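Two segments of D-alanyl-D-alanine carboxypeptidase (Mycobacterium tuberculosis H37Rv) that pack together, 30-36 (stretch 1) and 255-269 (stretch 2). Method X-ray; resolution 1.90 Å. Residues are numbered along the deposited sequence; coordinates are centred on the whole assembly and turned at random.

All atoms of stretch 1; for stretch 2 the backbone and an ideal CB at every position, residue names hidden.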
# COMPACT_ATOMS: atom_id res chain seq x y z
N SER A 30 -1.59 19.00 2.33
CA SER A 30 -1.49 20.07 1.35
C SER A 30 -1.19 19.57 -0.07
O SER A 30 -1.47 20.26 -1.04
CB SER A 30 -0.40 21.06 1.76
OG SER A 30 0.88 20.49 1.55
N GLY A 31 -0.63 18.37 -0.18
CA GLY A 31 -0.24 17.82 -1.47
C GLY A 31 1.08 18.35 -2.02
O GLY A 31 1.47 18.01 -3.14
N GLN A 32 1.77 19.20 -1.24
CA GLN A 32 3.12 19.64 -1.59
C GLN A 32 4.05 18.44 -1.70
O GLN A 32 3.99 17.54 -0.87
CB GLN A 32 3.71 20.55 -0.51
CG GLN A 32 3.03 21.89 -0.28
CD GLN A 32 3.46 22.50 1.05
OE1 GLN A 32 2.86 22.22 2.09
NE2 GLN A 32 4.52 23.31 1.03
N VAL A 33 4.91 18.44 -2.71
CA VAL A 33 5.96 17.42 -2.80
C VAL A 33 7.25 18.00 -2.21
O VAL A 33 7.73 19.05 -2.64
CB VAL A 33 6.18 16.95 -4.26
CG1 VAL A 33 7.33 15.97 -4.34
CG2 VAL A 33 4.90 16.30 -4.79
N LEU A 34 7.80 17.32 -1.20
CA LEU A 34 9.00 17.82 -0.51
C LEU A 34 10.28 17.39 -1.21
O LEU A 34 11.26 18.14 -1.26
CB LEU A 34 9.02 17.35 0.95
CG LEU A 34 8.02 17.94 1.96
CD1 LEU A 34 6.60 17.57 1.65
CD2 LEU A 34 8.37 17.45 3.34
N ALA A 35 10.27 16.17 -1.75
CA ALA A 35 11.43 15.64 -2.45
C ALA A 35 11.02 14.42 -3.25
O ALA A 35 10.02 13.79 -2.94
CB ALA A 35 12.55 15.28 -1.46
N GLY A 36 11.79 14.08 -4.26
CA GLY A 36 11.48 12.89 -5.03
C GLY A 36 12.67 12.44 -5.83
O GLY A 36 13.55 13.24 -6.17
N UNK A 255 11.96 11.31 8.73
CA UNK A 255 12.77 12.19 9.56
C UNK A 255 13.22 13.42 8.76
O UNK A 255 13.14 14.56 9.24
CB UNK A 255 13.98 11.44 10.11
N UNK A 256 13.74 13.18 7.56
CA UNK A 256 14.18 14.28 6.70
C UNK A 256 13.02 15.23 6.40
O UNK A 256 13.18 16.45 6.45
CB UNK A 256 14.77 13.74 5.40
N UNK A 257 11.86 14.67 6.10
CA UNK A 257 10.68 15.47 5.78
C UNK A 257 10.19 16.29 6.96
O UNK A 257 9.74 17.43 6.79
CB UNK A 257 9.55 14.56 5.29
N UNK A 258 10.24 15.72 8.15
CA UNK A 258 9.74 16.41 9.34
C UNK A 258 10.70 17.51 9.76
O UNK A 258 10.29 18.49 10.40
CB UNK A 258 9.53 15.42 10.49
N UNK A 259 11.97 17.35 9.42
CA UNK A 259 12.98 18.33 9.78
C UNK A 259 13.02 19.48 8.76
O UNK A 259 13.56 20.54 9.05
CB UNK A 259 14.35 17.66 9.88
N UNK A 260 12.42 19.26 7.59
CA UNK A 260 12.46 20.25 6.51
C UNK A 260 11.68 21.52 6.88
O UNK A 260 10.59 21.45 7.44
CB UNK A 260 11.89 19.65 5.22
N UNK A 261 12.26 22.67 6.57
CA UNK A 261 11.56 23.94 6.65
C UNK A 261 10.23 23.79 5.92
O UNK A 261 10.20 23.38 4.75
CB UNK A 261 12.40 25.08 6.06
N UNK A 262 9.11 24.08 6.60
CA UNK A 262 7.78 23.81 6.04
C UNK A 262 7.48 24.58 4.76
O UNK A 262 6.61 24.16 4.00
CB UNK A 262 6.71 24.14 7.08
N UNK A 263 8.18 25.69 4.52
CA UNK A 263 7.99 26.44 3.27
C UNK A 263 8.70 25.83 2.06
O UNK A 263 8.45 26.25 0.94
CB UNK A 263 8.48 27.88 3.46
N UNK A 264 9.59 24.87 2.28
CA UNK A 264 10.38 24.33 1.16
C UNK A 264 9.65 23.21 0.44
O UNK A 264 9.02 22.37 1.08
CB UNK A 264 11.73 23.82 1.66
N UNK A 265 9.74 23.19 -0.89
CA UNK A 265 9.10 22.13 -1.67
C UNK A 265 9.68 22.08 -3.08
O UNK A 265 10.34 23.02 -3.53
CB UNK A 265 7.59 22.34 -1.73
N UNK A 266 9.43 20.99 -3.80
CA UNK A 266 9.92 20.88 -5.17
C UNK A 266 8.79 20.78 -6.19
O UNK A 266 9.01 20.87 -7.39
CB UNK A 266 10.84 19.66 -5.30
N UNK A 267 7.57 20.59 -5.71
CA UNK A 267 6.42 20.61 -6.58
C UNK A 267 5.15 20.24 -5.84
O UNK A 267 5.05 20.44 -4.64
CB UNK A 267 6.64 19.66 -7.76
N UNK A 268 4.17 19.72 -6.57
CA UNK A 268 2.93 19.29 -5.92
C UNK A 268 2.35 18.07 -6.60
O UNK A 268 2.67 17.77 -7.76
CB UNK A 268 1.90 20.42 -5.92
N UNK A 269 1.50 17.36 -5.87
CA UNK A 269 0.89 16.14 -6.38
C UNK A 269 -0.08 16.44 -7.51
O UNK A 269 -0.73 17.49 -7.51
OXT UNK A 269 -0.22 15.65 -8.46
CB UNK A 269 0.17 15.39 -5.25

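Position 255 opens the stretch on a helix (phi/psi -56/-48), and its ideal CB has nothing of stretch 1 within 5.5 Å. Almost any helix-tolerant side chain would suit; it is Asp 255, which makes no contact here.

At 256 the CB points sideways, again with nothing of stretch 1 within 5.5 Å, so only a long side chain could reach Leu 34 and Ala 35; methionine or a large aromatic would serve. The residue is Trp 256. With chi1 at 179° (t), its ring extends until CH2 lies 3.6 Å from Ala 35 CB and CZ3 lies 4.0 Å from Leu 34 CB. Leu 34 O sits at the ring edge, 3.6 Å from CH2 of Trp 256, and finds no hydrogen-bond partner.

Position 257 is tighter: an ideal CB would stand 3.7 Å from Leu 34 CD2. Glycine or alanine would fit; a larger side chain would have to turn aside from Leu 34 CD2. Gly 257 leaves its backbone O 3.7 Å from Leu 34 CD2.

The CB of 258 points away, and that of 259 is out of reach, so stretch 1 sets no preference; they are Phe 258 and Ala 259.

At 260 the CB points toward stretch 1, 4.6 Å from Leu 34 CD2, which favours an aliphatic residue such as leucine, isoleucine or valine. Leu 260 brings its CD2 to 3.7 Å from Leu 34 CD2.

Positions 261 to 264 form a type I turn, closed by 264 N to 261 O at 2.9 Å. No ideal CB here lies within 5.5 Å of stretch 1. A phi of -62° at 262 permits proline, and a short polar residue at 261 could accept from the turn backbone. The residues are Asn 261, whose OD1 accepts from Gln 263 N at 3.0 Å, then Pro 262, Gln 263 and Ala 264.

At 265 the backbone is extended, and the ideal CB is 3.4 Å from Val 33 O and 4.2 Å from Gln 32 NE2. Such proximity suits a small side chain, polar or not. Ser 265, chi1 71° (p), packs its CB 3.4 Å from Val 33 O; its OG makes no hydrogen bond to stretch 1.

The CB of 266 lies 4.1 Å from Val 33 O, beside the apolar Val 33 and Ala 35, so valine, isoleucine or leucine would suit. Val 266 places CG2 3.8 Å from Val 33 CG1, while its N donates to Val 33 O at 2.8 Å.

At 267, phi/psi of 174/-154 suits glycine particularly well, although a CB would still be 4.5 Å from Val 33 CB. Gly 267 pairs antiparallel with Val 33: its O accepts from Val 33 N at 2.8 Å, and its N makes a weak bond to Val 33 O at 3.4 Å.

The CB of 268 is sideways, 3.7 Å from Gly 31 O; small or polar residues are plausible. Ser 268 forms the non-hydrogen-bonded pair with Gln 32, their side chains diverging.

At 269 the CB is 4.8 Å from Val 33 CG2, inviting an aliphatic residue. Leu 269 sets CD2 3.6 Å from Val 33 CG2, and its N donates to Gly 31 O at 2.8 Å.

Stretch 2 (255-269) DWGFALNPQASVGSL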
# COMPACT_ATOMS: atom_id res chain seq x y z
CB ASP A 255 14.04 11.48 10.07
CG ASP A 255 13.78 10.59 11.29
OD1 ASP A 255 12.66 10.59 11.83
OD2 ASP A 255 14.73 9.89 11.70
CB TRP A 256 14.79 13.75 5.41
CG TRP A 256 15.24 14.85 4.48
CD1 TRP A 256 16.48 15.45 4.44
CD2 TRP A 256 14.45 15.50 3.48
NE1 TRP A 256 16.49 16.42 3.47
CE2 TRP A 256 15.26 16.47 2.87
CE3 TRP A 256 13.13 15.36 3.05
CZ2 TRP A 256 14.79 17.30 1.84
CZ3 TRP A 256 12.67 16.18 2.02
CH2 TRP A 256 13.49 17.13 1.43
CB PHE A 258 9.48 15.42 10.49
CG PHE A 258 8.26 14.57 10.28
CD1 PHE A 258 7.05 15.15 9.94
CD2 PHE A 258 8.33 13.18 10.38
CE1 PHE A 258 5.92 14.36 9.73
CE2 PHE A 258 7.21 12.39 10.17
CZ PHE A 258 6.00 12.99 9.84
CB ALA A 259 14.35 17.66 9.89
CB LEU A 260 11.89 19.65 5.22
CG LEU A 260 11.99 20.48 3.93
CD1 LEU A 260 13.46 20.68 3.52
CD2 LEU A 260 11.19 19.81 2.80
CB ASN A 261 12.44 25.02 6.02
CG ASN A 261 11.86 26.42 6.18
OD1 ASN A 261 10.70 26.68 5.85
ND2 ASN A 261 12.69 27.34 6.65
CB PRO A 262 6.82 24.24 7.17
CG PRO A 262 7.65 24.24 8.41
CD PRO A 262 9.03 24.61 7.98
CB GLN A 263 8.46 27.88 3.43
CG GLN A 263 7.42 28.83 3.99
CD GLN A 263 7.94 30.25 4.05
OE1 GLN A 263 7.52 31.11 3.27
NE2 GLN A 263 8.87 30.49 4.97
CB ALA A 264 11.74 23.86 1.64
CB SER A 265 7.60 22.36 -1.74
OG SER A 265 7.33 23.48 -2.56
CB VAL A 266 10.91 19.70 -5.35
CG1 VAL A 266 12.13 19.91 -4.46
CG2 VAL A 266 10.24 18.36 -5.01
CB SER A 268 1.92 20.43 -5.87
OG SER A 268 1.57 20.84 -7.17
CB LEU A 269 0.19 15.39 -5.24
CG LEU A 269 1.12 14.83 -4.18
CD1 LEU A 269 0.32 14.07 -3.11
CD2 LEU A 269 2.16 13.93 -4.84
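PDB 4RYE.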